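Local coordinates for EvpC (Edwardsiella tarda, PDB 3EAA), which is a secreted Hcp-family protein of the type VI secretion system, which probably assembles as hexameric rings that form its tube, at residues 129-134 against 156-161; 32-37 against 52-57; 81-86 against 103-108; 4-9 against 19-24. One frame throughout, in Å; residues are numbered along the deposited sequence.

Contact 1 of 4, residues 129-134 against 156-161; sequences AYKEVT and SLITNK
Glu132 and Ser156 face each other as an antiparallel non-hydrogen-bonded pair in the Hcp beta-barrel fold, where strand 132-134 meets the end of strand 154-156. Lys131 and Glu132 form a classic beta bulge opposite Thr103. The tight part is polar and close to the backbone. Leu157 N binds Lys131 O at 3.0 Å with an N-H...O angle of 171°, arriving nearly along the C=O axis. Beside it the Ser156 hydroxyl donates to the glutamate, Ser156 OG lying 2.7 Å from Glu132 OE2 on the anti lone pair, away from the other carboxylate oxygen. Ser156 OG also closes an ST turn, accepting from Ile158 N at 3.0 Å, and Thr159 N adds a weak bond. The carboxylate is thus tied to the hydroxyl that organises the turn after the strand. Leu157 CB lies 3.5 Å from Lys131 O, while the leucine side chain packs on Met54. The looser side is at Ile158, which is partly exposed. There the Ile158 and Lys131 side chains cross at about a right angle, the lysine bent at chi2 (-62°), which turns CD aside. The amine NZ bonds instead to Thr44 O and Gly46 O of the second subunit, whose Gln45 also packs on Ile158. At this apolar crossing, Ile158 CD1 sits 4.1 Å from Lys131 CB.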
loop_
_atom_site.group_PDB
_atom_site.type_symbol
_atom_site.label_atom_id
_atom_site.label_comp_id
_atom_site.label_asym_id
_atom_site.label_seq_id
_atom_site.Cartn_x
_atom_site.Cartn_y
_atom_site.Cartn_z
ATOM N N ALA A 129 21.014 -7.241 -17.241
ATOM C CA ALA A 129 20.558 -7.103 -18.621
ATOM C C ALA A 129 21.330 -8.064 -19.538
ATOM O O ALA A 129 22.472 -8.416 -19.247
ATOM C CB ALA A 129 20.709 -5.673 -19.079
ATOM N N TYR A 130 20.705 -8.490 -20.634
ATOM C CA TYR A 130 21.293 -9.521 -21.499
ATOM C C TYR A 130 20.863 -9.427 -22.969
ATOM O O TYR A 130 20.135 -8.518 -23.358
ATOM C CB TYR A 130 20.994 -10.924 -20.943
ATOM C CG TYR A 130 19.527 -11.204 -20.652
ATOM C CD1 TYR A 130 18.864 -10.569 -19.604
ATOM C CD2 TYR A 130 18.814 -12.117 -21.416
ATOM C CE1 TYR A 130 17.537 -10.830 -19.342
ATOM C CE2 TYR A 130 17.486 -12.384 -21.157
ATOM C CZ TYR A 130 16.855 -11.738 -20.123
ATOM O OH TYR A 130 15.529 -12.009 -19.875
ATOM N N LYS A 131 21.330 -10.366 -23.785
ATOM C CA LYS A 131 20.953 -10.404 -25.195
ATOM C C LYS A 131 20.218 -11.690 -25.537
ATOM O O LYS A 131 19.264 -11.676 -26.314
ATOM C CB LYS A 131 22.179 -10.266 -26.099
ATOM C CG LYS A 131 22.688 -8.843 -26.255
ATOM C CD LYS A 131 21.653 -7.950 -26.907
ATOM C CE LYS A 131 22.254 -6.602 -27.255
ATOM N NZ LYS A 131 21.240 -5.653 -27.777
ATOM N N GLU A 132 20.669 -12.801 -24.958
ATOM C CA GLU A 132 20.126 -14.113 -25.294
ATOM C C GLU A 132 20.032 -15.013 -24.061
ATOM O O GLU A 132 20.631 -14.721 -23.033
ATOM C CB GLU A 132 20.978 -14.768 -26.382
ATOM C CG GLU A 132 20.993 -14.002 -27.702
ATOM C CD GLU A 132 21.918 -14.624 -28.732
ATOM O OE1 GLU A 132 22.975 -15.169 -28.345
ATOM O OE2 GLU A 132 21.595 -14.560 -29.935
ATOM N N VAL A 133 19.289 -16.110 -24.166
ATOM C CA VAL A 133 19.009 -16.943 -23.001
ATOM C C VAL A 133 18.322 -18.254 -23.355
ATOM O O VAL A 133 17.731 -18.381 -24.421
ATOM C CB VAL A 133 18.080 -16.220 -22.033
ATOM C CG1 VAL A 133 16.654 -16.231 -22.591
ATOM C CG2 VAL A 133 18.126 -16.888 -20.673
ATOM N N THR A 134 18.367 -19.207 -22.423
ATOM C CA THR A 134 17.834 -20.552 -22.628
ATOM C C THR A 134 17.205 -21.127 -21.356
ATOM O O THR A 134 17.724 -20.926 -20.269
ATOM C CB THR A 134 18.950 -21.488 -23.082
ATOM O OG1 THR A 134 19.543 -20.965 -24.276
ATOM C CG2 THR A 134 18.402 -22.872 -23.357
ATOM N N SER A 156 16.529 -14.985 -28.760
ATOM C CA SER A 156 17.538 -13.943 -28.934
ATOM C C SER A 156 16.940 -12.614 -29.336
ATOM O O SER A 156 16.166 -12.540 -30.282
ATOM C CB SER A 156 18.545 -14.337 -30.006
ATOM O OG SER A 156 19.324 -13.217 -30.403
ATOM N N LEU A 157 17.345 -11.559 -28.636
ATOM C CA LEU A 157 16.895 -10.207 -28.928
ATOM C C LEU A 157 17.716 -9.552 -30.028
ATOM O O LEU A 157 17.435 -8.420 -30.422
ATOM C CB LEU A 157 16.948 -9.355 -27.663
ATOM C CG LEU A 157 16.001 -9.809 -26.551
ATOM C CD1 LEU A 157 16.300 -9.085 -25.248
ATOM C CD2 LEU A 157 14.545 -9.620 -26.973
ATOM N N ILE A 158 18.729 -10.254 -30.527
ATOM C CA ILE A 158 19.491 -9.731 -31.650
ATOM C C ILE A 158 18.861 -10.177 -32.972
ATOM O O ILE A 158 18.977 -9.495 -33.989
ATOM C CB ILE A 158 20.972 -10.166 -31.614
ATOM C CG1 ILE A 158 21.430 -10.478 -30.192
ATOM C CG2 ILE A 158 21.855 -9.088 -32.216
ATOM C CD1 ILE A 158 22.923 -10.743 -30.092
ATOM N N THR A 159 18.187 -11.321 -32.947
ATOM C CA THR A 159 17.599 -11.887 -34.150
ATOM C C THR A 159 16.069 -11.835 -34.110
ATOM O O THR A 159 15.398 -11.784 -35.147
ATOM C CB THR A 159 18.040 -13.348 -34.330
ATOM O OG1 THR A 159 19.456 -13.446 -34.134
ATOM C CG2 THR A 159 17.707 -13.837 -35.720
ATOM N N ASN A 160 15.524 -11.837 -32.899
ATOM C CA ASN A 160 14.095 -12.021 -32.710
ATOM C C ASN A 160 13.703 -13.336 -33.349
ATOM O O ASN A 160 12.738 -13.414 -34.098
ATOM C CB ASN A 160 13.306 -10.875 -33.326
ATOM C CG ASN A 160 13.844 -9.516 -32.924
ATOM O OD1 ASN A 160 14.054 -9.239 -31.742
ATOM N ND2 ASN A 160 14.070 -8.655 -33.912
ATOM N N LYS A 161 14.497 -14.364 -33.073
ATOM C CA LYS A 161 14.170 -15.729 -33.457
ATOM C C LYS A 161 14.294 -16.607 -32.212
ATOM O O LYS A 161 14.730 -16.139 -31.153
ATOM C CB LYS A 161 15.111 -16.245 -34.564
ATOM C CG LYS A 161 15.077 -15.460 -35.883
ATOM C CD LYS A 161 13.851 -15.766 -36.739
ATOM C CE LYS A 161 13.597 -14.670 -37.792
ATOM N NZ LYS A 161 14.484 -14.725 -38.996
#

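Contact 2 of 4, residues 32-37 against 52-57; sequences WGAGNE and AMMSVL
Trp32 loses the most surface here, and it meets residues 54-57 where strand 32-36 runs antiparallel to strand 52-54 in the four-stranded sheet. Its indole presents an edge to selenomethionine Met54, whose CE lies near the ring plane, 3.7 Å from Trp32 CZ2. That methyl also packs on Ala34 CB. At the base of the tryptophan side chain, Leu57 CD1 stands 4.0 Å from Trp32 CB. Ser55, the second centre, takes part through main chain and side chain. Ser55 N binds Gly33 O at 2.7 Å, and Ser55 OG donates to Val56 O, 2.9 Å away, while accepting only a weak bond from Gly33 N. The third centre, selenomethionine Met53, forms a hydrogen-bonded pair with Gly35: Gly35 N reaches Met53 O at 2.8 Å, and Met53 N returns to Gly35 O at 3.0 Å from above the carbonyl plane. The sheet does not stop at strand 32-36, since Trp32, Gly33 and Ala34 pair antiparallel with a strand of the third subunit. Tyr130 OH bonds to both Trp32 NE1 and Ser55 O, bridging the two segments. One phenol thus serves both the indole N-H and the serine carbonyl, consistent with holding that edge of the ring in place, while the rest of the indole packs mainly against aromatic and apolar groups.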
loop_
_atom_site.group_PDB
_atom_site.type_symbol
_atom_site.label_atom_id
_atom_site.label_comp_id
_atom_site.label_asym_id
_atom_site.label_seq_id
_atom_site.Cartn_x
_atom_site.Cartn_y
_atom_site.Cartn_z
ATOM N N TRP A 32 12.128 -13.464 -13.025
ATOM C CA TRP A 32 12.428 -13.291 -14.440
ATOM C C TRP A 32 11.152 -13.472 -15.236
ATOM O O TRP A 32 10.253 -14.202 -14.826
ATOM C CB TRP A 32 13.449 -14.325 -14.913
ATOM C CG TRP A 32 13.582 -14.363 -16.405
ATOM C CD1 TRP A 32 14.425 -13.611 -17.167
ATOM C CD2 TRP A 32 12.842 -15.187 -17.320
ATOM N NE1 TRP A 32 14.263 -13.919 -18.498
ATOM C CE2 TRP A 32 13.298 -14.881 -18.616
ATOM C CE3 TRP A 32 11.845 -16.153 -17.168
ATOM C CZ2 TRP A 32 12.790 -15.505 -19.753
ATOM C CZ3 TRP A 32 11.343 -16.775 -18.304
ATOM C CH2 TRP A 32 11.816 -16.444 -19.578
ATOM N N GLY A 33 11.077 -12.825 -16.386
ATOM C CA GLY A 33 9.837 -12.824 -17.128
ATOM C C GLY A 33 9.977 -12.522 -18.603
ATOM O O GLY A 33 10.929 -11.874 -19.054
ATOM N N ALA A 34 9.001 -13.004 -19.356
ATOM C CA ALA A 34 8.940 -12.743 -20.773
ATOM C C ALA A 34 7.481 -12.775 -21.173
ATOM O O ALA A 34 6.627 -13.199 -20.399
ATOM C CB ALA A 34 9.722 -13.790 -21.524
ATOM N N GLY A 35 7.192 -12.321 -22.378
ATOM C CA GLY A 35 5.835 -12.337 -22.872
ATOM C C GLY A 35 5.723 -11.352 -24.007
ATOM O O GLY A 35 6.552 -10.454 -24.130
ATOM N N ASN A 36 4.706 -11.523 -24.840
ATOM C CA ASN A 36 4.551 -10.677 -26.007
ATOM C C ASN A 36 3.463 -9.621 -25.825
ATOM O O ASN A 36 2.877 -9.495 -24.751
ATOM C CB ASN A 36 4.302 -11.528 -27.250
ATOM C CG ASN A 36 3.107 -12.414 -27.111
ATOM O OD1 ASN A 36 1.972 -11.973 -27.269
ATOM N ND2 ASN A 36 3.350 -13.681 -26.824
ATOM N N GLU A 37 3.214 -8.840 -26.867
ATOM C CA GLU A 37 2.216 -7.782 -26.774
ATOM C C GLU A 37 0.877 -8.183 -27.396
ATOM O O GLU A 37 0.373 -7.536 -28.320
ATOM C CB GLU A 37 2.744 -6.470 -27.365
ATOM C CG GLU A 37 3.443 -6.609 -28.711
ATOM C CD GLU A 37 3.658 -5.271 -29.395
ATOM O OE1 GLU A 37 3.532 -5.214 -30.632
ATOM O OE2 GLU A 37 3.939 -4.277 -28.694
ATOM N N ALA A 52 7.948 -9.602 -29.393
ATOM C CA ALA A 52 8.405 -10.362 -28.268
ATOM C C ALA A 52 9.149 -9.640 -27.226
ATOM O O ALA A 52 10.034 -8.927 -27.511
ATOM C CB ALA A 52 9.224 -11.394 -28.745
HETATM N N MSE A 53 8.845 -9.881 -25.985
HETATM C CA MSE A 53 9.729 -9.353 -25.043
HETATM C C MSE A 53 10.044 -9.936 -23.773
HETATM O O MSE A 53 9.249 -10.567 -23.191
HETATM C CB MSE A 53 9.626 -7.896 -24.948
HETATM C CG MSE A 53 10.859 -7.270 -24.389
HETATM SE SE MSE A 53 11.729 -5.555 -25.639
HETATM C CE MSE A 53 13.013 -6.571 -24.037
HETATM N N MSE A 54 11.241 -9.611 -23.328
HETATM C CA MSE A 54 11.876 -10.177 -22.177
HETATM C C MSE A 54 12.307 -9.204 -21.128
HETATM O O MSE A 54 12.599 -8.084 -21.385
HETATM C CB MSE A 54 12.989 -11.115 -22.594
HETATM C CG MSE A 54 12.695 -11.886 -23.746
HETATM SE SE MSE A 54 14.601 -12.768 -24.609
HETATM C CE MSE A 54 13.419 -13.942 -23.086
ATOM N N SER A 55 12.336 -9.681 -19.906
ATOM C CA SER A 55 12.719 -8.889 -18.756
ATOM C C SER A 55 14.084 -9.063 -18.171
ATOM O O SER A 55 14.710 -10.029 -18.389
ATOM C CB SER A 55 11.672 -8.934 -17.657
ATOM O OG SER A 55 11.964 -9.862 -16.699
ATOM N N VAL A 56 14.564 -8.093 -17.434
ATOM C CA VAL A 56 15.834 -8.284 -16.774
ATOM C C VAL A 56 15.666 -9.411 -15.770
ATOM O O VAL A 56 14.539 -9.767 -15.410
ATOM C CB VAL A 56 16.267 -6.999 -16.067
ATOM C CG1 VAL A 56 17.650 -7.150 -15.501
ATOM C CG2 VAL A 56 16.226 -5.836 -17.043
ATOM N N LEU A 57 16.781 -9.994 -15.346
ATOM C CA LEU A 57 16.761 -10.976 -14.274
ATOM C C LEU A 57 17.126 -10.243 -13.003
ATOM O O LEU A 57 18.079 -9.472 -12.988
ATOM C CB LEU A 57 17.783 -12.074 -14.534
ATOM C CG LEU A 57 18.063 -13.004 -13.356
ATOM C CD1 LEU A 57 17.055 -14.131 -13.302
ATOM C CD2 LEU A 57 19.461 -13.572 -13.448
#

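Contact 3 of 4, residues 81-86 against 103-108; sequences PTLELE and THVAVS
Pro81 O receives His104 N at 2.8 Å, the one hydrogen bond that joins these segments. The N-H points well at the oxygen (164°), but the donor stands above the carbonyl plane, 59° out of it. Two carbons of Thr103 come up to the same oxygen: Thr103 CA makes a CA-H...O contact at 3.2 Å to Pro81 O, and the methyl Thr103 CG2 lies 3.4 Å from Pro81 O. Thr82 and Thr103 form a non-hydrogen-bonded antiparallel pair alongside. Next to this polar point the contact turns apolar. Val105 holds CG2 beside its own backbone N, and this methyl, Val105 CG2, rests 3.5 Å from Leu83 CB and equally close to Leu83 N.

The next shell explains the position. The chain turns a corner at Thr103 and His104, passing from strand 96-102 of the seven-stranded sheet to strand 105-113 of the four-stranded one. Farther out, Phe128 of strand 123-129 packs on both Leu83 and Val105, and the backbone of Leu83 bonds to Phe102. Thr103 in turn pairs with Lys131 on its other side. Beyond the corner, strand 105-113 faces the second subunit, where Leu47 packs on Ala106.

A single carbonyl oxygen thus gathers an N-H and a CA-H, with a methyl close by, where the chain passes between the two sheets. The corner is joined by one main-chain bond at its more exposed side and, inside, by aliphatic packing that depends on the fit of Leu83 and Val105 and not on polar pairing.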
loop_
_atom_site.group_PDB
_atom_site.type_symbol
_atom_site.label_atom_id
_atom_site.label_comp_id
_atom_site.label_asym_id
_atom_site.label_seq_id
_atom_site.Cartn_x
_atom_site.Cartn_y
_atom_site.Cartn_z
ATOM N N PRO A 81 30.274 -12.481 -21.211
ATOM C CA PRO A 81 29.833 -13.320 -22.321
ATOM C C PRO A 81 28.655 -14.164 -21.904
ATOM O O PRO A 81 27.779 -14.474 -22.707
ATOM C CB PRO A 81 31.033 -14.245 -22.546
ATOM C CG PRO A 81 32.172 -13.645 -21.746
ATOM C CD PRO A 81 31.531 -12.957 -20.612
ATOM N N THR A 82 28.643 -14.539 -20.634
ATOM C CA THR A 82 27.781 -15.623 -20.209
ATOM C C THR A 82 27.450 -15.597 -18.731
ATOM O O THR A 82 28.333 -15.567 -17.877
ATOM C CB THR A 82 28.447 -16.961 -20.526
ATOM O OG1 THR A 82 28.453 -17.153 -21.943
ATOM C CG2 THR A 82 27.711 -18.106 -19.851
ATOM N N LEU A 83 26.156 -15.634 -18.450
ATOM C CA LEU A 83 25.661 -15.811 -17.101
ATOM C C LEU A 83 24.833 -17.094 -17.046
ATOM O O LEU A 83 23.895 -17.264 -17.815
ATOM C CB LEU A 83 24.803 -14.617 -16.700
ATOM C CG LEU A 83 24.213 -14.747 -15.305
ATOM C CD1 LEU A 83 25.284 -14.424 -14.282
ATOM C CD2 LEU A 83 23.009 -13.849 -15.147
ATOM N N GLU A 84 25.199 -17.994 -16.143
ATOM C CA GLU A 84 24.484 -19.244 -15.974
ATOM C C GLU A 84 23.722 -19.257 -14.666
ATOM O O GLU A 84 24.308 -19.192 -13.603
ATOM C CB GLU A 84 25.450 -20.427 -15.980
ATOM C CG GLU A 84 26.056 -20.747 -17.331
ATOM C CD GLU A 84 27.313 -21.601 -17.209
ATOM O OE1 GLU A 84 27.251 -22.707 -16.624
ATOM O OE2 GLU A 84 28.371 -21.162 -17.701
ATOM N N LEU A 85 22.407 -19.358 -14.741
ATOM C CA LEU A 85 21.622 -19.550 -13.532
ATOM C C LEU A 85 21.273 -21.027 -13.338
ATOM O O LEU A 85 21.020 -21.761 -14.307
ATOM C CB LEU A 85 20.355 -18.695 -13.554
ATOM C CG LEU A 85 19.792 -18.444 -12.154
ATOM C CD1 LEU A 85 19.097 -17.099 -12.077
ATOM C CD2 LEU A 85 18.865 -19.577 -11.730
ATOM N N GLU A 86 21.261 -21.458 -12.083
ATOM C CA GLU A 86 21.083 -22.867 -11.786
ATOM C C GLU A 86 20.394 -23.105 -10.442
ATOM O O GLU A 86 20.919 -22.744 -9.387
ATOM C CB GLU A 86 22.440 -23.555 -11.816
ATOM C CG GLU A 86 22.400 -25.004 -12.188
ATOM C CD GLU A 86 23.755 -25.514 -12.648
ATOM O OE1 GLU A 86 24.366 -24.872 -13.533
ATOM O OE2 GLU A 86 24.205 -26.560 -12.128
ATOM N N THR A 103 23.511 -14.853 -22.479
ATOM C CA THR A 103 24.648 -14.590 -23.333
ATOM C C THR A 103 24.698 -13.099 -23.611
ATOM O O THR A 103 23.692 -12.508 -23.986
ATOM C CB THR A 103 24.522 -15.369 -24.671
ATOM O OG1 THR A 103 23.961 -16.663 -24.434
ATOM C CG2 THR A 103 25.869 -15.537 -25.340
ATOM N N HIS A 104 25.869 -12.499 -23.425
ATOM C CA HIS A 104 26.049 -11.054 -23.593
ATOM C C HIS A 104 25.393 -10.259 -22.457
ATOM O O HIS A 104 24.531 -9.409 -22.673
ATOM C CB HIS A 104 25.567 -10.585 -24.971
ATOM C CG HIS A 104 26.291 -11.230 -26.105
ATOM N ND1 HIS A 104 27.610 -10.922 -26.425
ATOM C CD2 HIS A 104 25.918 -12.179 -26.991
ATOM C CE1 HIS A 104 27.993 -11.647 -27.446
ATOM N NE2 HIS A 104 26.984 -12.427 -27.820
ATOM N N VAL A 105 25.836 -10.541 -21.241
ATOM C CA VAL A 105 25.215 -9.999 -20.055
ATOM C C VAL A 105 25.893 -8.736 -19.546
ATOM O O VAL A 105 27.101 -8.566 -19.692
ATOM C CB VAL A 105 25.245 -11.022 -18.912
ATOM C CG1 VAL A 105 24.065 -10.786 -17.965
ATOM C CG2 VAL A 105 25.222 -12.432 -19.459
ATOM N N ALA A 106 25.096 -7.868 -18.922
ATOM C CA ALA A 106 25.588 -6.686 -18.214
ATOM C C ALA A 106 24.901 -6.541 -16.855
ATOM O O ALA A 106 23.808 -7.044 -16.645
ATOM C CB ALA A 106 25.355 -5.436 -19.056
ATOM N N VAL A 107 25.543 -5.849 -15.928
ATOM C CA VAL A 107 24.855 -5.424 -14.717
ATOM C C VAL A 107 24.228 -4.051 -14.963
ATOM O O VAL A 107 24.938 -3.068 -15.174
ATOM C CB VAL A 107 25.800 -5.341 -13.496
ATOM C CG1 VAL A 107 25.037 -4.814 -12.296
ATOM C CG2 VAL A 107 26.423 -6.693 -13.189
ATOM N N SER A 108 22.901 -3.986 -14.948
ATOM C CA SER A 108 22.205 -2.739 -15.249
ATOM C C SER A 108 21.988 -1.921 -13.983
ATOM O O SER A 108 21.812 -0.708 -14.028
ATOM C CB SER A 108 20.865 -3.018 -15.935
ATOM O OG SER A 108 20.132 -4.024 -15.252
#

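Contact 4 of 4, residues 4-9 against 19-24; sequences DTYIKL and DKHKKW
The long connection of a beta hairpin, between strands 4-9 and 25-27, folds back here so that His21 and Trp24 lie on Tyr6 and Lys8. His21 and Trp24 are the ends of a type II turn, with Trp24 N bonded to His21 O. Tyr6 and His21 make an offset stack, centroids 4.1 Å apart and planes at 12°, and Tyr6 CD1 sits over the centre of the imidazole. His21 CB adds a CH-pi contact over the same face of the tyrosine, 4.0 Å from the Tyr6 ring centroid. The indole is covered on two faces. On one, Lys8 CB stands 3.4 Å from the centroid of the Trp24 six-membered ring, almost on the normal; on the opposite face lies His21 ND1. The Lys8 chain is extended, and Lys8 CD also meets the indole, 3.8 Å from Trp24 CZ2. The indole edge is turned to the strand backbone, with Trp24 CE3 3.4 Å from Ile7 N, and Tyr6 CB packs against that same carbon. Outside the segments, Glu86 of the adjoining strand touches both His21 and Trp24. His21 thus stacks face to face on Tyr6 and turns its edge to the Trp24 face, whose other face Lys8 covers. The arrangement is that of a long antiparallel hairpin connection, ending in a type II turn and folded back over its first strand near the edge of the Hcp barrel sheet.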
loop_
_atom_site.group_PDB
_atom_site.type_symbol
_atom_site.label_atom_id
_atom_site.label_comp_id
_atom_site.label_asym_id
_atom_site.label_seq_id
_atom_site.Cartn_x
_atom_site.Cartn_y
_atom_site.Cartn_z
ATOM N N ASP A 4 17.774 -24.518 -3.943
ATOM C CA ASP A 4 19.006 -23.765 -3.756
ATOM C C ASP A 4 19.494 -23.214 -5.088
ATOM O O ASP A 4 19.726 -23.978 -6.025
ATOM C CB ASP A 4 20.064 -24.663 -3.135
ATOM C CG ASP A 4 19.661 -25.162 -1.761
ATOM O OD1 ASP A 4 19.627 -24.343 -0.824
ATOM O OD2 ASP A 4 19.373 -26.370 -1.613
ATOM N N THR A 5 19.663 -21.894 -5.166
ATOM C CA THR A 5 19.992 -21.230 -6.424
ATOM C C THR A 5 21.439 -20.716 -6.508
ATOM O O THR A 5 21.901 -19.976 -5.638
ATOM C CB THR A 5 19.050 -20.046 -6.653
ATOM O OG1 THR A 5 17.749 -20.385 -6.186
ATOM C CG2 THR A 5 18.986 -19.683 -8.130
ATOM N N TYR A 6 22.145 -21.095 -7.568
ATOM C CA TYR A 6 23.498 -20.601 -7.795
ATOM C C TYR A 6 23.596 -19.897 -9.134
ATOM O O TYR A 6 22.828 -20.176 -10.043
ATOM C CB TYR A 6 24.526 -21.736 -7.759
ATOM C CG TYR A 6 24.386 -22.702 -6.601
ATOM C CD1 TYR A 6 23.578 -23.826 -6.705
ATOM C CD2 TYR A 6 25.080 -22.506 -5.415
ATOM C CE1 TYR A 6 23.453 -24.722 -5.652
ATOM C CE2 TYR A 6 24.961 -23.396 -4.356
ATOM C CZ TYR A 6 24.144 -24.500 -4.484
ATOM O OH TYR A 6 24.016 -25.400 -3.448
ATOM N N ILE A 7 24.565 -19.002 -9.263
ATOM C CA ILE A 7 24.728 -18.243 -10.499
ATOM C C ILE A 7 26.198 -17.974 -10.835
ATOM O O ILE A 7 26.981 -17.592 -9.968
ATOM C CB ILE A 7 23.945 -16.918 -10.444
ATOM C CG1 ILE A 7 23.629 -16.426 -11.854
ATOM C CG2 ILE A 7 24.703 -15.861 -9.641
ATOM C CD1 ILE A 7 22.827 -15.157 -11.876
ATOM N N LYS A 8 26.561 -18.171 -12.101
ATOM C CA LYS A 8 27.954 -18.066 -12.536
ATOM C C LYS A 8 28.231 -16.955 -13.548
ATOM O O LYS A 8 27.488 -16.770 -14.514
ATOM C CB LYS A 8 28.435 -19.390 -13.117
ATOM C CG LYS A 8 29.686 -19.251 -13.957
ATOM C CD LYS A 8 30.209 -20.610 -14.377
ATOM C CE LYS A 8 31.649 -20.517 -14.862
ATOM N NZ LYS A 8 32.362 -21.831 -14.776
ATOM N N LEU A 9 29.325 -16.232 -13.305
ATOM C CA LEU A 9 29.789 -15.146 -14.165
ATOM C C LEU A 9 31.221 -15.408 -14.579
ATOM O O LEU A 9 32.024 -15.905 -13.788
ATOM C CB LEU A 9 29.763 -13.823 -13.415
ATOM C CG LEU A 9 28.522 -12.939 -13.419
ATOM C CD1 LEU A 9 28.552 -12.062 -12.182
ATOM C CD2 LEU A 9 28.461 -12.090 -14.675
ATOM N N ASP A 19 30.023 -29.014 -3.773
ATOM C CA ASP A 19 30.790 -29.692 -4.800
ATOM C C ASP A 19 30.540 -29.165 -6.211
ATOM O O ASP A 19 31.456 -28.691 -6.869
ATOM C CB ASP A 19 30.513 -31.191 -4.725
ATOM C CG ASP A 19 30.955 -31.789 -3.406
ATOM O OD1 ASP A 19 32.065 -31.436 -2.958
ATOM O OD2 ASP A 19 30.209 -32.608 -2.820
ATOM N N LYS A 20 29.300 -29.239 -6.671
ATOM C CA LYS A 20 28.985 -28.905 -8.062
ATOM C C LYS A 20 29.028 -27.404 -8.397
ATOM O O LYS A 20 28.956 -27.026 -9.566
ATOM C CB LYS A 20 27.635 -29.513 -8.463
ATOM N N HIS A 21 29.152 -26.550 -7.386
ATOM C CA HIS A 21 29.136 -25.107 -7.632
ATOM C C HIS A 21 30.228 -24.350 -6.874
ATOM O O HIS A 21 29.952 -23.401 -6.138
ATOM C CB HIS A 21 27.756 -24.527 -7.313
ATOM C CG HIS A 21 26.644 -25.192 -8.052
ATOM N ND1 HIS A 21 26.097 -24.666 -9.211
ATOM C CD2 HIS A 21 25.982 -26.349 -7.825
ATOM C CE1 HIS A 21 25.150 -25.464 -9.649
ATOM N NE2 HIS A 21 25.054 -26.500 -8.826
ATOM N N LYS A 22 31.471 -24.766 -7.080
ATOM C CA LYS A 22 32.589 -24.206 -6.341
ATOM C C LYS A 22 32.877 -22.756 -6.742
ATOM O O LYS A 22 33.039 -22.450 -7.927
ATOM C CB LYS A 22 33.830 -25.084 -6.514
ATOM C CG LYS A 22 33.666 -26.493 -5.946
ATOM C CD LYS A 22 34.797 -27.419 -6.397
ATOM C CE LYS A 22 34.569 -28.856 -5.931
ATOM N NZ LYS A 22 35.767 -29.725 -6.124
ATOM N N LYS A 23 32.924 -21.876 -5.742
ATOM C CA LYS A 23 33.184 -20.450 -5.954
ATOM C C LYS A 23 32.098 -19.733 -6.777
ATOM O O LYS A 23 32.251 -18.566 -7.150
ATOM C CB LYS A 23 34.577 -20.235 -6.560
ATOM C CG LYS A 23 35.718 -20.459 -5.569
ATOM C CD LYS A 23 37.072 -20.671 -6.255
ATOM C CE LYS A 23 37.918 -19.399 -6.293
ATOM N NZ LYS A 23 39.371 -19.693 -6.482
ATOM N N TRP A 24 31.002 -20.432 -7.052
ATOM C CA TRP A 24 29.837 -19.808 -7.656
ATOM C C TRP A 24 29.272 -18.792 -6.689
ATOM O O TRP A 24 29.645 -18.778 -5.521
ATOM C CB TRP A 24 28.765 -20.855 -7.911
ATOM C CG TRP A 24 28.960 -21.630 -9.148
ATOM C CD1 TRP A 24 30.059 -22.348 -9.497
ATOM C CD2 TRP A 24 28.014 -21.793 -10.208
ATOM N NE1 TRP A 24 29.862 -22.942 -10.717
ATOM C CE2 TRP A 24 28.615 -22.618 -11.174
ATOM C CE3 TRP A 24 26.718 -21.312 -10.434
ATOM C CZ2 TRP A 24 27.965 -22.978 -12.352
ATOM C CZ3 TRP A 24 26.075 -21.673 -11.605
ATOM C CH2 TRP A 24 26.699 -22.497 -12.547
#

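Contact 1 is the most buried; contacts 2, 3 and 4 are partly buried. Contacts 1, 3 and 4 all reach the seven-stranded sheet, and contacts 3 and 4 hold its neighbouring strands 80-88 and 4-9. Contact 2 belongs to the four-stranded sheet, which strand 105-113 of contact 3 also enters. Contacts 1 and 2 touch, and Leu57 of contact 2 packs on Leu83 and Leu85. Chemistry follows place: regular strand pairing in contact 2, side-chain and backbone bonds at a strand end in contact 1, one carbonyl at a corner in contact 3, and ring stacking under the partly exposed loop of contact 4, which touches no other subunit.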